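Local coordinates for membrane-associated lipoprotein (Ureaplasma parvum, PDB 3K63) that is of unknown function but carries a lipoprotein-associated type-17 domain, held here as an isolated fragment of a larger membrane-associated lipoprotein, at residues A[28-40]-A[101-113]. Numbering follows the deposited sequence.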
# COMPACT_ATOMS: atom_id res chain seq x y z
N ASN A 28 -1.07 -12.39 5.00
CA ASN A 28 -0.22 -11.29 5.42
C ASN A 28 0.49 -10.65 4.24
O ASN A 28 0.47 -11.18 3.13
CB ASN A 28 0.85 -11.76 6.40
CG ASN A 28 0.27 -12.35 7.66
OD1 ASN A 28 0.99 -12.97 8.45
ND2 ASN A 28 -1.04 -12.17 7.87
N TYR A 29 1.14 -9.53 4.50
CA TYR A 29 1.86 -8.80 3.47
C TYR A 29 2.96 -9.64 2.86
O TYR A 29 3.14 -9.63 1.65
CB TYR A 29 2.49 -7.55 4.05
CG TYR A 29 1.52 -6.60 4.70
CD1 TYR A 29 0.31 -6.29 4.09
CD2 TYR A 29 1.84 -5.97 5.90
CE1 TYR A 29 -0.58 -5.39 4.66
CE2 TYR A 29 0.96 -5.07 6.48
CZ TYR A 29 -0.25 -4.78 5.85
OH TYR A 29 -1.12 -3.89 6.40
N ASP A 30 3.69 -10.37 3.70
CA ASP A 30 4.80 -11.16 3.18
C ASP A 30 4.42 -12.44 2.44
O ASP A 30 5.29 -13.19 2.03
CB ASP A 30 5.81 -11.48 4.30
CG ASP A 30 5.21 -12.26 5.47
OD1 ASP A 30 4.03 -12.66 5.40
OD2 ASP A 30 5.95 -12.48 6.45
N GLN A 31 3.12 -12.70 2.28
CA GLN A 31 2.65 -13.88 1.55
C GLN A 31 2.03 -13.40 0.23
O GLN A 31 1.51 -14.19 -0.57
CB GLN A 31 1.61 -14.64 2.37
CG GLN A 31 2.17 -15.32 3.62
CD GLN A 31 1.08 -15.83 4.57
OE1 GLN A 31 -0.10 -15.53 4.39
NE2 GLN A 31 1.49 -16.60 5.58
N LEU A 32 2.11 -12.09 -0.01
CA LEU A 32 1.54 -11.49 -1.22
C LEU A 32 2.52 -10.76 -2.10
O LEU A 32 3.20 -9.83 -1.68
CB LEU A 32 0.42 -10.52 -0.85
CG LEU A 32 -0.86 -11.13 -0.29
CD1 LEU A 32 -1.70 -10.02 0.27
CD2 LEU A 32 -1.61 -11.90 -1.38
N LEU A 33 2.60 -11.18 -3.36
CA LEU A 33 3.49 -10.54 -4.31
C LEU A 33 2.92 -9.16 -4.65
O LEU A 33 1.70 -8.98 -4.68
CB LEU A 33 3.57 -11.37 -5.58
CG LEU A 33 4.39 -12.66 -5.56
CD1 LEU A 33 3.98 -13.54 -6.73
CD2 LEU A 33 5.89 -12.34 -5.60
N PRO A 34 3.79 -8.17 -4.86
CA PRO A 34 3.23 -6.86 -5.19
C PRO A 34 2.24 -6.95 -6.35
O PRO A 34 1.19 -6.31 -6.31
CB PRO A 34 4.46 -6.04 -5.53
CG PRO A 34 5.44 -6.54 -4.50
CD PRO A 34 5.21 -8.05 -4.49
N SER A 35 2.56 -7.77 -7.35
CA SER A 35 1.69 -7.92 -8.52
C SER A 35 0.30 -8.43 -8.16
O SER A 35 -0.68 -8.00 -8.76
CB SER A 35 2.35 -8.82 -9.58
OG SER A 35 2.58 -10.13 -9.09
N GLN A 36 0.20 -9.34 -7.20
CA GLN A 36 -1.11 -9.85 -6.77
C GLN A 36 -1.96 -8.71 -6.19
O GLN A 36 -3.15 -8.59 -6.50
CB GLN A 36 -0.94 -10.93 -5.70
CG GLN A 36 -0.26 -12.22 -6.16
CD GLN A 36 0.01 -13.16 -5.01
OE1 GLN A 36 0.99 -13.00 -4.27
NE2 GLN A 36 -0.89 -14.12 -4.83
N ILE A 37 -1.35 -7.88 -5.35
CA ILE A 37 -2.06 -6.76 -4.73
C ILE A 37 -2.52 -5.74 -5.78
O ILE A 37 -3.65 -5.26 -5.76
CB ILE A 37 -1.17 -6.08 -3.66
CG1 ILE A 37 -0.99 -7.04 -2.47
CG2 ILE A 37 -1.80 -4.76 -3.20
CD1 ILE A 37 0.08 -6.62 -1.46
N TYR A 38 -1.62 -5.42 -6.70
CA TYR A 38 -1.89 -4.48 -7.77
C TYR A 38 -3.07 -4.90 -8.67
O TYR A 38 -3.82 -4.07 -9.16
CB TYR A 38 -0.63 -4.35 -8.62
CG TYR A 38 -0.77 -3.48 -9.86
CD1 TYR A 38 -0.54 -2.11 -9.79
CD2 TYR A 38 -1.12 -4.03 -11.08
CE1 TYR A 38 -0.65 -1.31 -10.93
CE2 TYR A 38 -1.23 -3.25 -12.22
CZ TYR A 38 -1.00 -1.89 -12.14
OH TYR A 38 -1.11 -1.09 -13.27
N LYS A 39 -3.21 -6.21 -8.88
CA LYS A 39 -4.27 -6.74 -9.74
C LYS A 39 -5.56 -7.10 -9.03
O LYS A 39 -6.54 -7.51 -9.66
CB LYS A 39 -3.74 -7.98 -10.49
CG LYS A 39 -2.66 -7.64 -11.49
CD LYS A 39 -2.12 -8.83 -12.23
CE LYS A 39 -1.30 -8.34 -13.44
NZ LYS A 39 -0.70 -9.42 -14.30
N ASN A 40 -5.57 -6.94 -7.71
CA ASN A 40 -6.76 -7.30 -6.96
C ASN A 40 -7.31 -6.30 -5.99
O ASN A 40 -8.28 -6.61 -5.32
CB ASN A 40 -6.51 -8.62 -6.22
CG ASN A 40 -6.29 -9.77 -7.16
OD1 ASN A 40 -7.24 -10.27 -7.78
ND2 ASN A 40 -5.05 -10.19 -7.30
N SER A 101 7.91 -1.75 1.75
CA SER A 101 8.45 -3.05 1.39
C SER A 101 7.97 -4.10 2.38
O SER A 101 7.16 -3.80 3.26
CB SER A 101 9.97 -2.98 1.41
OG SER A 101 10.40 -2.52 2.67
N GLY A 102 8.45 -5.33 2.23
CA GLY A 102 8.05 -6.38 3.14
C GLY A 102 7.00 -7.30 2.55
O GLY A 102 6.43 -8.15 3.26
N PHE A 103 6.71 -7.12 1.27
CA PHE A 103 5.73 -7.97 0.61
C PHE A 103 6.49 -9.17 0.06
O PHE A 103 7.72 -9.15 -0.03
CB PHE A 103 5.07 -7.21 -0.53
CG PHE A 103 4.22 -6.06 -0.08
CD1 PHE A 103 2.96 -6.27 0.46
CD2 PHE A 103 4.71 -4.75 -0.15
CE1 PHE A 103 2.19 -5.20 0.92
CE2 PHE A 103 3.94 -3.68 0.31
CZ PHE A 103 2.68 -3.91 0.85
N LYS A 104 5.78 -10.23 -0.28
CA LYS A 104 6.42 -11.41 -0.82
C LYS A 104 7.25 -11.04 -2.05
O LYS A 104 6.94 -10.08 -2.76
CB LYS A 104 5.38 -12.45 -1.21
CG LYS A 104 5.97 -13.70 -1.80
CD LYS A 104 5.01 -14.85 -1.64
CE LYS A 104 5.58 -16.12 -2.24
NZ LYS A 104 4.60 -17.24 -2.17
N SER A 105 8.32 -11.79 -2.31
CA SER A 105 9.18 -11.52 -3.47
C SER A 105 9.86 -12.80 -3.96
O SER A 105 9.88 -13.81 -3.26
CB SER A 105 10.26 -10.51 -3.10
OG SER A 105 11.10 -11.04 -2.08
N ASN A 106 10.37 -12.75 -5.19
CA ASN A 106 11.08 -13.87 -5.77
C ASN A 106 12.18 -13.21 -6.60
O ASN A 106 11.93 -12.22 -7.29
CB ASN A 106 10.14 -14.74 -6.64
CG ASN A 106 10.13 -14.33 -8.10
OD1 ASN A 106 9.44 -13.38 -8.50
ND2 ASN A 106 10.87 -15.07 -8.92
N PRO A 107 13.40 -13.75 -6.54
CA PRO A 107 14.59 -13.25 -7.24
C PRO A 107 14.49 -12.84 -8.72
O PRO A 107 15.25 -11.99 -9.16
CB PRO A 107 15.61 -14.36 -7.00
CG PRO A 107 14.75 -15.58 -7.06
CD PRO A 107 13.56 -15.18 -6.21
N TYR A 108 13.56 -13.41 -9.48
CA TYR A 108 13.44 -13.04 -10.88
C TYR A 108 12.24 -12.15 -11.19
O TYR A 108 12.09 -11.66 -12.32
CB TYR A 108 13.36 -14.30 -11.76
CG TYR A 108 14.44 -15.30 -11.47
CD1 TYR A 108 15.75 -14.89 -11.27
CD2 TYR A 108 14.16 -16.67 -11.43
CE1 TYR A 108 16.76 -15.80 -11.02
CE2 TYR A 108 15.16 -17.59 -11.19
CZ TYR A 108 16.46 -17.15 -10.99
OH TYR A 108 17.46 -18.07 -10.78
N GLY A 109 11.36 -11.97 -10.21
CA GLY A 109 10.20 -11.12 -10.40
C GLY A 109 9.02 -11.79 -11.09
O GLY A 109 8.06 -11.12 -11.46
N VAL A 110 9.09 -13.09 -11.29
CA VAL A 110 8.00 -13.80 -11.94
C VAL A 110 6.74 -13.62 -11.09
O VAL A 110 6.83 -13.60 -9.87
CB VAL A 110 8.35 -15.31 -12.10
CG1 VAL A 110 8.88 -15.85 -10.78
CG2 VAL A 110 7.13 -16.10 -12.55
N ASP A 111 5.57 -13.47 -11.71
CA ASP A 111 4.33 -13.27 -10.95
C ASP A 111 3.57 -14.56 -10.61
O ASP A 111 3.96 -15.65 -11.03
CB ASP A 111 3.39 -12.30 -11.68
CG ASP A 111 2.81 -12.88 -12.96
OD1 ASP A 111 3.03 -14.08 -13.24
OD2 ASP A 111 2.11 -12.13 -13.69
N GLU A 112 2.48 -14.40 -9.87
CA GLU A 112 1.64 -15.50 -9.41
C GLU A 112 1.10 -16.41 -10.52
O GLU A 112 0.58 -17.49 -10.24
CB GLU A 112 0.45 -14.96 -8.60
CG GLU A 112 -0.56 -14.21 -9.45
CD GLU A 112 -0.21 -12.74 -9.61
OE1 GLU A 112 0.99 -12.40 -9.56
OE2 GLU A 112 -1.13 -11.93 -9.80
N ASN A 113 1.20 -15.96 -11.76
CA ASN A 113 0.71 -16.76 -12.88
C ASN A 113 1.88 -17.22 -13.76
O ASN A 113 1.71 -17.48 -14.94
CB ASN A 113 -0.32 -15.95 -13.68
CG ASN A 113 -1.69 -15.95 -13.01
OD1 ASN A 113 -2.40 -14.94 -12.98
ND2 ASN A 113 -2.07 -17.10 -12.47
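The N-terminal end of helix 34-40, with the 3-10 turn 29-31 before it, packs against the irregular chain that follows strand 93-100, where Phe103 meets Tyr29, Pro34 and Ile37. This joins two parts of the chain far apart in sequence. Phe103 CD1 lies 3.5 Å from Ile37 CD1, whose side chain crosses it at about a right angle. The Tyr29 and Phe103 rings meet obliquely, planes at 69°. Leu79 also touches Phe103, Pro34 and Ile37. Lys104 N is shared between two weak hydrogen bonds, to Tyr29 O (3.3 Å) and Leu32 O (3.0 Å). Leu33 reaches back with its methyls, CD1 lying 3.6 Å from Glu112 N and CD2 near Lys104 O. Leu33 is the N-cap residue, and its N gives a nearly straight hydrogen bond to Gln36 OE1 (2.6 Å, 170°). The Gln36 and Glu112 side chains slide past each other in opposite directions, Gln36 CG 3.5 Å from Glu112 CD. Glu112 bends at chi2 (-87°), and Ser35 OG donates to the syn lone pair of Glu112 OE1 (2.8 Å). Asn74 ND2 of helix 70-76 also hydrogen-bonds to Ser35 OG. The buried Ser35 hydroxyl is thus held by two hydrogen bonds, which should fix its rotation.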